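Local coordinates for protein phiAB6 tailspike (Unidentified phage, PDB 5JS4) that probably recognises and fragments the exopolysaccharide of Acinetobacter baumannii as a trimeric, beta-helical phage tailspike, at residues Gly482-Tyr487 against Leu512-Tyr517; Arg591-Tyr596 against Phe606-Met611; Ile629-Thr634 against Leu705-Arg710; Gly674-Glu679 against Gly693-Trp698. All blocks are in the same frame, centred on the assembly; numbering follows the deposited sequence.

How the contacts relate
Following the chain from its N terminus, the first closure is contact 1, where Leu512-Tyr517 returns after 24 residues to the edge of the parallel beta-helix at Gly482-Tyr487. Contact 2 comes next in series, some 43 Å away between centres, and pairs the two strands of a hairpin, 591-597 and 602-615, in the C-terminal region. Contact 3 spans a much longer loop, from Ile629-Thr634 to Leu705-Arg710, and contact 4 lies wholly within that loop. Those two touch directly: Glu632 forms a salt bridge with Lys695, and the backbone N of Val706 probably hydrogen-bonds to the carbonyl O of Trp698. Strand 708-715, which leaves contact 3, pairs with strand 602-615 of contact 2.

Contact 1 (Gly482-Tyr487 against Leu512-Tyr517); sequences GANSCY and LPTNNY
At the flank of the parallel beta-helix, a type II turn from Gly482 to Ser485 leads into the short strand 486-487 and meets the loop that precedes strand 519-523. Two asparagines, Asn484 and Asn515, clasp each other where the two meet. The OD1 of Asn515 takes the backbone N-H of Asn484 at 2.7 Å, the donor lying almost on the extension of the C=O bond (166°). In return Asn515 N donates a hydrogen bond to Asn484 OD1 at 2.8 Å, tilted out of the carbonyl plane. Both side chains put CG beside their own backbone N (chi1 -79° for Asn484, nearly the same for Asn515), which turns each amide toward the partner's main chain; the amide planes are 63° apart. Thr514 OG1 makes at most a weak hydrogen bond with Asn484 OD1, at 3.2 Å.

Deeper in, Cys486 meets Tyr517. Its SG lies 3.6 Å from Tyr517 CB and 4.2 Å from the ring centroid, an oblique sulfur-aromatic contact, while Cys486 CB sits over one ring face near the rim. The phenol OH accepts a hydrogen bond from the backbone N-H of Val480. One water bridges Cys486 N and Asn516 O at 3.0 and 2.8 Å. The reciprocal hydrogen bonds from main-chain N-H to asparagine OD1 therefore tie the loop to the turn at the partly exposed end, with sulfur and ring filling the interior side.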
loop_
_atom_site.group_PDB
_atom_site.type_symbol
_atom_site.label_atom_id
_atom_site.label_comp_id
_atom_site.label_asym_id
_atom_site.label_seq_id
_atom_site.Cartn_x
_atom_site.Cartn_y
_atom_site.Cartn_z
ATOM N N GLY A 482 19.995 -9.413 -13.285
ATOM C CA GLY A 482 19.719 -9.556 -14.715
ATOM C C GLY A 482 19.544 -8.223 -15.427
ATOM O O GLY A 482 18.963 -7.287 -14.875
ATOM N N ALA A 483 20.041 -8.139 -16.660
ATOM C CA ALA A 483 19.910 -6.924 -17.466
ATOM C C ALA A 483 18.444 -6.682 -17.817
ATOM O O ALA A 483 17.775 -7.577 -18.333
ATOM C CB ALA A 483 20.748 -7.032 -18.731
ATOM N N ASN A 484 17.954 -5.474 -17.528
ATOM C CA ASN A 484 16.537 -5.122 -17.713
ATOM C C ASN A 484 15.580 -6.137 -17.074
ATOM O O ASN A 484 14.461 -6.348 -17.557
ATOM C CB ASN A 484 16.208 -4.935 -19.203
ATOM C CG ASN A 484 16.650 -3.584 -19.740
ATOM O OD1 ASN A 484 16.892 -2.643 -18.984
ATOM N ND2 ASN A 484 16.742 -3.480 -21.061
ATOM N N SER A 485 16.017 -6.749 -15.975
ATOM C CA SER A 485 15.256 -7.813 -15.328
ATOM C C SER A 485 14.564 -7.349 -14.054
ATOM O O SER A 485 14.001 -8.162 -13.326
ATOM C CB SER A 485 16.163 -9.001 -15.020
ATOM O OG SER A 485 16.733 -9.517 -16.210
ATOM N N CYS A 486 14.617 -6.047 -13.784
ATOM C CA CYS A 486 13.817 -5.443 -12.726
ATOM C C CYS A 486 12.800 -4.532 -13.393
ATOM O O CYS A 486 13.154 -3.469 -13.909
ATOM C CB CYS A 486 14.690 -4.657 -11.752
ATOM S SG CYS A 486 13.760 -3.951 -10.373
ATOM N N TYR A 487 11.542 -4.961 -13.406
ATOM C CA TYR A 487 10.503 -4.243 -14.135
ATOM C C TYR A 487 9.116 -4.529 -13.578
ATOM O O TYR A 487 8.888 -5.559 -12.942
ATOM C CB TYR A 487 10.552 -4.617 -15.622
ATOM C CG TYR A 487 10.260 -6.075 -15.909
ATOM C CD1 TYR A 487 8.957 -6.512 -16.134
ATOM C CD2 TYR A 487 11.284 -7.015 -15.964
ATOM C CE1 TYR A 487 8.682 -7.844 -16.397
ATOM C CE2 TYR A 487 11.019 -8.351 -16.224
ATOM C CZ TYR A 487 9.717 -8.761 -16.441
ATOM O OH TYR A 487 9.448 -10.086 -16.702
ATOM N N LEU A 512 18.464 5.990 -16.270
ATOM C CA LEU A 512 19.512 5.541 -17.177
ATOM C C LEU A 512 18.864 5.225 -18.519
ATOM O O LEU A 512 17.652 5.027 -18.584
ATOM C CB LEU A 512 20.156 4.270 -16.626
ATOM C CG LEU A 512 20.717 4.338 -15.209
ATOM C CD1 LEU A 512 21.060 2.938 -14.719
ATOM C CD2 LEU A 512 21.929 5.252 -15.155
ATOM N N PRO A 513 19.663 5.151 -19.597
ATOM C CA PRO A 513 19.081 4.749 -20.882
ATOM C C PRO A 513 18.574 3.304 -20.894
ATOM O O PRO A 513 17.714 2.961 -21.704
ATOM C CB PRO A 513 20.239 4.921 -21.877
ATOM C CG PRO A 513 21.472 5.031 -21.057
ATOM C CD PRO A 513 21.074 5.556 -19.717
ATOM N N THR A 514 19.114 2.474 -20.007
ATOM C CA THR A 514 18.703 1.080 -19.891
ATOM C C THR A 514 19.087 0.573 -18.499
ATOM O O THR A 514 19.851 1.225 -17.789
ATOM C CB THR A 514 19.345 0.221 -21.007
ATOM O OG1 THR A 514 18.665 -1.036 -21.114
ATOM C CG2 THR A 514 20.834 -0.007 -20.754
ATOM N N ASN A 515 18.549 -0.583 -18.115
ATOM C CA ASN A 515 18.816 -1.189 -16.804
ATOM C C ASN A 515 18.341 -0.359 -15.608
ATOM O O ASN A 515 18.924 -0.432 -14.529
ATOM C CB ASN A 515 20.310 -1.535 -16.638
ATOM C CG ASN A 515 20.726 -2.746 -17.447
ATOM O OD1 ASN A 515 19.940 -3.670 -17.651
ATOM N ND2 ASN A 515 21.979 -2.757 -17.900
ATOM N N ASN A 516 17.280 0.423 -15.785
ATOM C CA ASN A 516 16.609 1.015 -14.631
ATOM C C ASN A 516 15.906 -0.081 -13.854
ATOM O O ASN A 516 15.516 -1.103 -14.423
ATOM C CB ASN A 516 15.567 2.045 -15.053
ATOM C CG ASN A 516 16.170 3.218 -15.790
ATOM O OD1 ASN A 516 17.000 3.948 -15.245
ATOM N ND2 ASN A 516 15.750 3.415 -17.032
ATOM N N TYR A 517 15.753 0.129 -12.554
ATOM C CA TYR A 517 14.864 -0.708 -11.760
ATOM C C TYR A 517 13.454 -0.213 -12.057
ATOM O O TYR A 517 12.996 0.787 -11.503
ATOM C CB TYR A 517 15.198 -0.623 -10.270
ATOM C CG TYR A 517 16.373 -1.484 -9.834
ATOM C CD1 TYR A 517 17.482 -1.674 -10.661
ATOM C CD2 TYR A 517 16.384 -2.086 -8.580
ATOM C CE1 TYR A 517 18.553 -2.451 -10.254
ATOM C CE2 TYR A 517 17.453 -2.861 -8.168
ATOM C CZ TYR A 517 18.533 -3.041 -9.008
ATOM O OH TYR A 517 19.602 -3.806 -8.604
HETATM O O HOH W 1 16.298 -3.776 -14.798
#

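Contact 2 (Arg591-Tyr596 against Phe606-Met611)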
loop_
_atom_site.group_PDB
_atom_site.type_symbol
_atom_site.label_atom_id
_atom_site.label_comp_id
_atom_site.label_asym_id
_atom_site.label_seq_id
_atom_site.Cartn_x
_atom_site.Cartn_y
_atom_site.Cartn_z
ATOM N N ARG A 591 -2.343 28.922 -32.467
ATOM C CA ARG A 591 -1.834 28.904 -31.103
ATOM C C ARG A 591 -2.263 30.190 -30.407
ATOM O O ARG A 591 -1.866 31.285 -30.816
ATOM C CB ARG A 591 -0.309 28.770 -31.075
ATOM C CG ARG A 591 0.272 28.538 -29.685
ATOM C CD ARG A 591 -0.009 27.126 -29.210
ATOM N NE ARG A 591 0.584 26.761 -27.924
ATOM C CZ ARG A 591 -0.057 26.693 -26.760
ATOM N NH1 ARG A 591 -1.338 27.033 -26.650
ATOM N NH2 ARG A 591 0.598 26.289 -25.680
ATOM N N LYS A 592 -3.100 30.043 -29.380
ATOM C CA LYS A 592 -3.648 31.171 -28.628
ATOM C C LYS A 592 -3.751 30.829 -27.151
ATOM O O LYS A 592 -3.755 29.654 -26.772
ATOM C CB LYS A 592 -5.054 31.525 -29.124
ATOM C CG LYS A 592 -5.139 32.022 -30.556
ATOM C CD LYS A 592 -6.578 32.063 -31.058
ATOM C CE LYS A 592 -7.436 33.056 -30.292
ATOM N NZ LYS A 592 -8.793 33.169 -30.899
ATOM N N TRP A 593 -3.854 31.874 -26.327
ATOM C CA TRP A 593 -4.157 31.745 -24.910
ATOM C C TRP A 593 -5.324 32.677 -24.615
ATOM O O TRP A 593 -5.244 33.877 -24.869
ATOM C CB TRP A 593 -2.938 32.103 -24.053
ATOM C CG TRP A 593 -1.821 31.143 -24.256
ATOM C CD1 TRP A 593 -1.542 30.033 -23.514
ATOM C CD2 TRP A 593 -0.860 31.176 -25.311
ATOM N NE1 TRP A 593 -0.439 29.383 -24.031
ATOM C CE2 TRP A 593 -0.008 30.064 -25.139
ATOM C CE3 TRP A 593 -0.638 32.040 -26.386
ATOM C CZ2 TRP A 593 1.054 29.798 -26.008
ATOM C CZ3 TRP A 593 0.422 31.776 -27.252
ATOM C CH2 TRP A 593 1.251 30.663 -27.054
ATOM N N GLY A 594 -6.413 32.110 -24.112
ATOM C CA GLY A 594 -7.615 32.877 -23.850
ATOM C C GLY A 594 -7.484 33.785 -22.648
ATOM O O GLY A 594 -6.664 33.563 -21.753
ATOM N N THR A 595 -8.295 34.833 -22.655
ATOM C CA THR A 595 -8.488 35.659 -21.476
ATOM C C THR A 595 -9.922 36.172 -21.482
ATOM O O THR A 595 -10.700 35.851 -22.381
ATOM C CB THR A 595 -7.449 36.798 -21.388
ATOM O OG1 THR A 595 -7.650 37.523 -20.169
ATOM C CG2 THR A 595 -7.535 37.749 -22.571
ATOM N N TYR A 596 -10.277 36.950 -20.472
ATOM C CA TYR A 596 -11.626 37.484 -20.375
ATOM C C TYR A 596 -11.594 38.754 -19.551
ATOM O O TYR A 596 -10.888 38.833 -18.541
ATOM C CB TYR A 596 -12.574 36.465 -19.732
ATOM C CG TYR A 596 -14.030 36.769 -19.980
ATOM C CD1 TYR A 596 -14.750 37.579 -19.111
ATOM C CD2 TYR A 596 -14.682 36.257 -21.094
ATOM C CE1 TYR A 596 -16.086 37.865 -19.345
ATOM C CE2 TYR A 596 -16.016 36.536 -21.336
ATOM C CZ TYR A 596 -16.713 37.340 -20.459
ATOM O OH TYR A 596 -18.041 37.617 -20.703
ATOM N N PHE A 606 -4.430 36.085 -26.427
ATOM C CA PHE A 606 -3.045 36.358 -26.738
ATOM C C PHE A 606 -2.645 35.371 -27.834
ATOM O O PHE A 606 -3.094 34.222 -27.821
ATOM C CB PHE A 606 -2.201 36.148 -25.486
ATOM C CG PHE A 606 -2.701 36.913 -24.286
ATOM C CD1 PHE A 606 -2.631 38.295 -24.259
ATOM C CD2 PHE A 606 -3.249 36.250 -23.194
ATOM C CE1 PHE A 606 -3.098 39.006 -23.165
ATOM C CE2 PHE A 606 -3.708 36.955 -22.092
ATOM C CZ PHE A 606 -3.630 38.334 -22.082
ATOM N N TYR A 607 -1.793 35.820 -28.755
ATOM C CA TYR A 607 -1.517 35.099 -30.007
ATOM C C TYR A 607 -0.038 34.811 -30.209
ATOM O O TYR A 607 0.804 35.675 -29.963
ATOM C CB TYR A 607 -2.002 35.924 -31.204
ATOM C CG TYR A 607 -3.492 36.121 -31.227
ATOM C CD1 TYR A 607 -4.108 36.994 -30.337
ATOM C CD2 TYR A 607 -4.290 35.430 -32.126
ATOM C CE1 TYR A 607 -5.478 37.172 -30.342
ATOM C CE2 TYR A 607 -5.664 35.606 -32.140
ATOM C CZ TYR A 607 -6.247 36.479 -31.240
ATOM O OH TYR A 607 -7.613 36.662 -31.221
ATOM N N ALA A 608 0.259 33.606 -30.689
ATOM C CA ALA A 608 1.585 33.273 -31.207
ATOM C C ALA A 608 1.424 33.037 -32.709
ATOM O O ALA A 608 1.044 31.947 -33.119
ATOM C CB ALA A 608 2.144 32.037 -30.515
ATOM N N PRO A 609 1.676 34.067 -33.534
ATOM C CA PRO A 609 1.404 33.923 -34.967
ATOM C C PRO A 609 2.415 33.051 -35.693
ATOM O O PRO A 609 3.515 32.817 -35.193
ATOM C CB PRO A 609 1.507 35.359 -35.486
ATOM C CG PRO A 609 2.482 36.005 -34.564
ATOM C CD PRO A 609 2.211 35.403 -33.213
ATOM N N MET A 610 2.036 32.575 -36.871
ATOM C CA MET A 610 3.015 32.030 -37.797
ATOM C C MET A 610 3.872 33.179 -38.301
ATOM O O MET A 610 3.358 34.259 -38.600
ATOM C CB MET A 610 2.338 31.332 -38.973
ATOM C CG MET A 610 1.709 30.008 -38.591
ATOM S SD MET A 610 0.907 29.168 -39.967
ATOM C CE MET A 610 -0.666 30.015 -40.031
ATOM N N MET A 611 5.182 32.954 -38.364
ATOM C CA MET A 611 6.097 33.912 -38.969
ATOM C C MET A 611 6.794 33.245 -40.140
ATOM O O MET A 611 7.111 32.058 -40.095
ATOM C CB MET A 611 7.104 34.431 -37.944
ATOM C CG MET A 611 6.421 35.108 -36.766
ATOM S SD MET A 611 7.554 35.959 -35.655
ATOM C CE MET A 611 7.707 37.538 -36.476
HETATM O O HOH W 2 -1.336 31.144 -34.322
#
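Lys592 and Tyr607 lie alongside each other on one face of the antiparallel hairpin, pointing the same way, as a non-hydrogen-bonded pair. The lysine runs along the CD2-CE2 side of the phenol, CG 3.8 Å from CD2, and a bend at chi3 (64°) keeps it close, with CE 3.6 Å from CE2. Their polar ends both go to the C-terminal Ser719: the lysine NZ in a salt bridge, the tyrosine OH in a hydrogen bond.

On the other face stand Trp593 and Phe606, a hydrogen-bonded pair joined by Phe606 N to Trp593 O at 2.8 Å and Trp593 N to Phe606 O at 2.9 Å. The indole presents its edge to Ala608, whose CB lies in the ring plane 3.7 Å from CZ3. Over one indole face comes the Arg591 guanidinium, NH1 being 3.3 Å above the plane and towards the rim; a salt bridge to Asp584 holds the arginine. Thr595 crosses Phe606 at about a right angle, its CB 3.8 Å from CE2.

Main-chain pairing continues with Ala608 N to Arg591 O at 3.1 Å, and a water then links Arg591 N to Ala608 O. Strand 579-586 flanks 591-597 on its far side and strand 708-715 flanks 602-615, while Trp593 meets its counterparts from both neighbouring subunits edge-to-face, placing this face at the heart of the trimer.

Contact 3 (Ile629-Thr634 against Leu705-Arg710); sequences IVKEST and LVDPHR
Lys631 reaches across to Asp707 with a fully extended chain, and its path can be followed from the strand outward. CB points at the opposite segment, and CG and the backbone N lie on opposite sides of the CA-CB bond (chi1 -179°). CD comes within 3.9 Å of Asp707 OD1, CE is nearly equidistant from the two carboxylate oxygens, 3.4 Å from OD1 and 3.5 Å from OD2, and the terminal NZ stops 3.1 Å from OD2. That last pair is a salt bridge, though weak as a hydrogen bond, and the two side chains cross at roughly a right angle.

The same carboxylate is held from a second direction, since OD1 accepts the backbone N-H of Gly635, just past the strand; this second bond probably helps hold the carboxylate in its orientation. Thr634 adds its methyl, CG2 resting 3.6 Å from Asp707 OD2, and its carbonyl O touches Leu705 CB at 3.4 Å.

This exposed contact lies at the end of strand 627-633, where Glu632 and Ser633 form a classic bulge opposite Val636 of strand 636-641. Beyond Asp707 the chain turns a corner at His709 and runs on in strand 708-715, with Pro708 touching Tyr637 and also Pro659 and Met661 of strand 654-661.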
loop_
_atom_site.group_PDB
_atom_site.type_symbol
_atom_site.label_atom_id
_atom_site.label_comp_id
_atom_site.label_asym_id
_atom_site.label_seq_id
_atom_site.Cartn_x
_atom_site.Cartn_y
_atom_site.Cartn_z
ATOM N N ILE A 629 6.630 32.219 -49.462
ATOM C CA ILE A 629 6.530 33.516 -50.116
ATOM C C ILE A 629 7.310 33.466 -51.413
ATOM O O ILE A 629 8.486 33.097 -51.417
ATOM C CB ILE A 629 7.074 34.665 -49.243
ATOM C CG1 ILE A 629 6.433 34.619 -47.853
ATOM C CG2 ILE A 629 6.821 36.000 -49.935
ATOM C CD1 ILE A 629 6.895 35.706 -46.902
ATOM N N VAL A 630 6.652 33.839 -52.507
ATOM C CA VAL A 630 7.296 33.889 -53.813
ATOM C C VAL A 630 7.054 35.237 -54.469
ATOM O O VAL A 630 6.028 35.885 -54.235
ATOM C CB VAL A 630 6.802 32.768 -54.754
ATOM C CG1 VAL A 630 7.126 31.404 -54.170
ATOM C CG2 VAL A 630 5.312 32.895 -55.030
ATOM N N LYS A 631 8.003 35.653 -55.295
ATOM C CA LYS A 631 7.852 36.859 -56.085
ATOM C C LYS A 631 6.981 36.561 -57.298
ATOM O O LYS A 631 7.267 35.640 -58.069
ATOM C CB LYS A 631 9.215 37.381 -56.530
ATOM C CG LYS A 631 9.147 38.662 -57.342
ATOM C CD LYS A 631 10.529 39.119 -57.763
ATOM C CE LYS A 631 10.459 40.279 -58.735
ATOM N NZ LYS A 631 11.816 40.687 -59.189
ATOM N N GLU A 632 5.914 37.337 -57.453
ATOM C CA GLU A 632 5.030 37.238 -58.615
ATOM C C GLU A 632 5.499 38.162 -59.740
ATOM O O GLU A 632 5.557 37.767 -60.908
ATOM C CB GLU A 632 3.601 37.595 -58.205
ATOM C CG GLU A 632 2.598 37.622 -59.348
ATOM C CD GLU A 632 1.172 37.736 -58.854
ATOM O OE1 GLU A 632 0.637 36.731 -58.355
ATOM O OE2 GLU A 632 0.586 38.827 -58.969
ATOM N N SER A 633 5.808 39.401 -59.379
ATOM C CA SER A 633 6.290 40.409 -60.315
ATOM C C SER A 633 6.950 41.512 -59.491
ATOM O O SER A 633 7.001 41.411 -58.271
ATOM C CB SER A 633 5.136 40.965 -61.154
ATOM O OG SER A 633 4.185 41.641 -60.349
ATOM N N THR A 634 7.456 42.551 -60.148
ATOM C CA THR A 634 8.135 43.633 -59.436
ATOM C C THR A 634 7.245 44.175 -58.324
ATOM O O THR A 634 6.137 44.642 -58.574
ATOM C CB THR A 634 8.526 44.778 -60.384
ATOM O OG1 THR A 634 9.345 44.256 -61.438
ATOM C CG2 THR A 634 9.289 45.872 -59.638
ATOM N N LEU A 705 6.472 50.398 -57.512
ATOM C CA LEU A 705 6.708 49.038 -57.035
ATOM C C LEU A 705 8.208 48.745 -56.960
ATOM O O LEU A 705 8.957 49.073 -57.883
ATOM C CB LEU A 705 5.994 48.027 -57.935
ATOM C CG LEU A 705 4.468 48.056 -57.777
ATOM C CD1 LEU A 705 3.777 47.435 -58.982
ATOM C CD2 LEU A 705 4.042 47.356 -56.495
ATOM N N VAL A 706 8.631 48.152 -55.843
ATOM C CA VAL A 706 10.045 47.844 -55.584
ATOM C C VAL A 706 10.179 46.474 -54.937
ATOM O O VAL A 706 9.269 46.018 -54.256
ATOM C CB VAL A 706 10.720 48.874 -54.649
ATOM C CG1 VAL A 706 10.855 50.219 -55.334
ATOM C CG2 VAL A 706 9.983 48.997 -53.319
ATOM N N ASP A 707 11.335 45.840 -55.133
ATOM C CA ASP A 707 11.592 44.497 -54.623
ATOM C C ASP A 707 12.553 44.495 -53.442
ATOM O O ASP A 707 13.749 44.714 -53.621
ATOM C CB ASP A 707 12.183 43.627 -55.737
ATOM C CG ASP A 707 11.171 43.294 -56.801
ATOM O OD1 ASP A 707 10.082 42.809 -56.436
ATOM O OD2 ASP A 707 11.460 43.513 -57.997
ATOM N N PRO A 708 12.046 44.215 -52.229
ATOM C CA PRO A 708 12.982 43.986 -51.134
ATOM C C PRO A 708 13.824 42.740 -51.388
ATOM O O PRO A 708 13.410 41.850 -52.134
ATOM C CB PRO A 708 12.072 43.768 -49.917
ATOM C CG PRO A 708 10.755 44.354 -50.298
ATOM C CD PRO A 708 10.645 44.134 -51.778
ATOM N N HIS A 709 15.003 42.694 -50.791
ATOM C CA HIS A 709 15.818 41.486 -50.812
ATOM C C HIS A 709 15.256 40.451 -49.842
ATOM O O HIS A 709 15.258 39.253 -50.120
ATOM C CB HIS A 709 17.250 41.823 -50.424
ATOM C CG HIS A 709 18.243 40.797 -50.856
ATOM N ND1 HIS A 709 18.439 39.615 -50.181
ATOM C CD2 HIS A 709 19.099 40.783 -51.904
ATOM C CE1 HIS A 709 19.380 38.917 -50.795
ATOM N NE2 HIS A 709 19.796 39.604 -51.839
ATOM N N ARG A 710 14.766 40.929 -48.700
ATOM C CA ARG A 710 14.293 40.059 -47.634
ATOM C C ARG A 710 13.246 40.803 -46.816
ATOM O O ARG A 710 13.385 41.996 -46.567
ATOM C CB ARG A 710 15.472 39.627 -46.747
ATOM C CG ARG A 710 15.113 38.851 -45.487
ATOM C CD ARG A 710 16.365 38.350 -44.778
ATOM N NE ARG A 710 16.063 37.687 -43.509
ATOM C CZ ARG A 710 16.312 36.412 -43.206
ATOM N NH1 ARG A 710 16.888 35.582 -44.073
ATOM N NH2 ARG A 710 15.982 35.953 -42.006
#

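Contact 4 (Gly674-Glu679 against Gly693-Trp698); sequences GIQMIE and GFKVFW
With CG trans to the main-chain nitrogen (chi1 -178°), Gln676 stretches out beside Lys695, whose own chain is straight beyond CG. Both belong to the antiparallel pairing of strands 672-678 and 690-699. The glutamine CB meets Phe697 CE1 at 3.8 Å, with the amide and ring planes nearly perpendicular (84°). Farther along this face, Ile678 CD1 reaches Lys695 CG at 4.0 Å. The glutamine NE2 bonds to Gly666 O of the second subunit, while Lys695 NZ is engaged in its salt bridge to Glu632.

The opposite face is apolar and buried. Met677, folded at chi2 and chi3, brings SD 3.9 Å from Phe694 CB, and Ile675 CG2 lies 4.1 Å from Phe694 CD2; both Met677 and Phe694 also pack on Ile654. Hydrogen-bonded and non-hydrogen-bonded pairs alternate along the ladder, the shortest bond being Lys695 N to Gln676 O at 2.6 Å. One water spans the two polar tips, 2.8 Å from both Gln676 OE1 and Lys695 NZ.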
loop_
_atom_site.group_PDB
_atom_site.type_symbol
_atom_site.label_atom_id
_atom_site.label_comp_id
_atom_site.label_asym_id
_atom_site.label_seq_id
_atom_site.Cartn_x
_atom_site.Cartn_y
_atom_site.Cartn_z
ATOM N N GLY A 674 1.208 47.233 -48.826
ATOM C CA GLY A 674 -0.223 46.993 -48.729
ATOM C C GLY A 674 -0.440 45.526 -49.036
ATOM O O GLY A 674 0.457 44.861 -49.565
ATOM N N ILE A 675 -1.617 45.011 -48.703
ATOM C CA ILE A 675 -1.920 43.611 -48.970
ATOM C C ILE A 675 -3.195 43.428 -49.787
ATOM O O ILE A 675 -3.994 44.349 -49.960
ATOM C CB ILE A 675 -1.983 42.761 -47.681
ATOM C CG1 ILE A 675 -2.940 43.369 -46.656
ATOM C CG2 ILE A 675 -0.587 42.603 -47.082
ATOM C CD1 ILE A 675 -3.359 42.396 -45.575
ATOM N N GLN A 676 -3.330 42.219 -50.316
ATOM C CA GLN A 676 -4.532 41.786 -51.025
ATOM C C GLN A 676 -4.705 40.304 -50.752
ATOM O O GLN A 676 -3.744 39.544 -50.832
ATOM C CB GLN A 676 -4.375 42.016 -52.520
ATOM C CG GLN A 676 -5.591 41.632 -53.350
ATOM C CD GLN A 676 -5.340 41.855 -54.818
ATOM O OE1 GLN A 676 -4.604 41.094 -55.444
ATOM N NE2 GLN A 676 -5.921 42.911 -55.374
ATOM N N MET A 677 -5.922 39.882 -50.435
ATOM C CA MET A 677 -6.145 38.479 -50.109
ATOM C C MET A 677 -6.184 37.630 -51.374
ATOM O O MET A 677 -6.522 38.119 -52.456
ATOM C CB MET A 677 -7.432 38.307 -49.308
ATOM C CG MET A 677 -7.497 39.151 -48.046
ATOM S SD MET A 677 -6.075 38.983 -46.948
ATOM C CE MET A 677 -6.262 37.278 -46.432
ATOM N N ILE A 678 -5.793 36.369 -51.218
ATOM C CA ILE A 678 -5.944 35.349 -52.255
ATOM C C ILE A 678 -7.086 34.439 -51.809
ATOM O O ILE A 678 -7.037 33.844 -50.734
ATOM C CB ILE A 678 -4.646 34.534 -52.446
ATOM C CG1 ILE A 678 -3.491 35.456 -52.845
ATOM C CG2 ILE A 678 -4.847 33.457 -53.508
ATOM C CD1 ILE A 678 -2.129 34.801 -52.802
ATOM N N GLU A 679 -8.120 34.340 -52.638
ATOM C CA GLU A 679 -9.302 33.561 -52.289
ATOM C C GLU A 679 -9.124 32.076 -52.599
ATOM O O GLU A 679 -8.306 31.702 -53.434
ATOM C CB GLU A 679 -10.525 34.127 -53.014
ATOM C CG GLU A 679 -10.822 35.564 -52.601
ATOM C CD GLU A 679 -12.211 36.031 -52.985
ATOM O OE1 GLU A 679 -12.542 35.996 -54.193
ATOM O OE2 GLU A 679 -12.966 36.450 -52.076
ATOM N N GLY A 693 -4.407 32.604 -48.916
ATOM C CA GLY A 693 -3.190 33.329 -48.577
ATOM C C GLY A 693 -3.388 34.804 -48.855
ATOM O O GLY A 693 -4.518 35.298 -48.848
ATOM N N PHE A 694 -2.295 35.515 -49.098
ATOM C CA PHE A 694 -2.370 36.936 -49.392
ATOM C C PHE A 694 -1.141 37.404 -50.156
ATOM O O PHE A 694 -0.080 36.767 -50.102
ATOM C CB PHE A 694 -2.584 37.768 -48.111
ATOM C CG PHE A 694 -1.517 37.585 -47.056
ATOM C CD1 PHE A 694 -1.593 36.541 -46.144
ATOM C CD2 PHE A 694 -0.465 38.486 -46.943
ATOM C CE1 PHE A 694 -0.628 36.383 -45.160
ATOM C CE2 PHE A 694 0.503 38.331 -45.959
ATOM C CZ PHE A 694 0.422 37.277 -45.071
ATOM N N LYS A 695 -1.319 38.499 -50.891
ATOM C CA LYS A 695 -0.238 39.164 -51.598
ATOM C C LYS A 695 0.248 40.350 -50.789
ATOM O O LYS A 695 -0.542 41.012 -50.115
ATOM C CB LYS A 695 -0.697 39.655 -52.969
ATOM C CG LYS A 695 -1.109 38.546 -53.926
ATOM C CD LYS A 695 -1.325 39.093 -55.329
ATOM C CE LYS A 695 -1.795 38.014 -56.294
ATOM N NZ LYS A 695 -1.993 38.558 -57.667
ATOM N N VAL A 696 1.553 40.602 -50.867
ATOM C CA VAL A 696 2.175 41.788 -50.298
ATOM C C VAL A 696 2.729 42.615 -51.448
ATOM O O VAL A 696 3.448 42.088 -52.302
ATOM C CB VAL A 696 3.321 41.422 -49.339
ATOM C CG1 VAL A 696 3.923 42.678 -48.717
ATOM C CG2 VAL A 696 2.831 40.472 -48.261
ATOM N N PHE A 697 2.376 43.896 -51.469
ATOM C CA PHE A 697 2.830 44.853 -52.473
ATOM C C PHE A 697 3.763 45.833 -51.784
ATOM O O PHE A 697 3.404 46.392 -50.751
ATOM C CB PHE A 697 1.650 45.643 -53.052
ATOM C CG PHE A 697 0.668 44.814 -53.842
ATOM C CD1 PHE A 697 -0.184 43.919 -53.206
ATOM C CD2 PHE A 697 0.575 44.958 -55.221
ATOM C CE1 PHE A 697 -1.095 43.168 -53.935
ATOM C CE2 PHE A 697 -0.339 44.215 -55.951
ATOM C CZ PHE A 697 -1.167 43.317 -55.306
ATOM N N TRP A 698 4.947 46.042 -52.354
ATOM C CA TRP A 698 5.940 46.961 -51.801
ATOM C C TRP A 698 6.205 48.121 -52.747
ATOM O O TRP A 698 6.432 47.911 -53.938
ATOM C CB TRP A 698 7.263 46.238 -51.576
ATOM C CG TRP A 698 7.287 45.268 -50.445
ATOM C CD1 TRP A 698 7.255 43.906 -50.526
ATOM C CD2 TRP A 698 7.384 45.583 -49.054
ATOM N NE1 TRP A 698 7.326 43.352 -49.273
ATOM C CE2 TRP A 698 7.398 44.363 -48.348
ATOM C CE3 TRP A 698 7.461 46.781 -48.332
ATOM C CZ2 TRP A 698 7.492 44.304 -46.958
ATOM C CZ3 TRP A 698 7.549 46.721 -46.950
ATOM C CH2 TRP A 698 7.564 45.496 -46.278
HETATM O O HOH W 3 -3.317 41.028 -57.882
#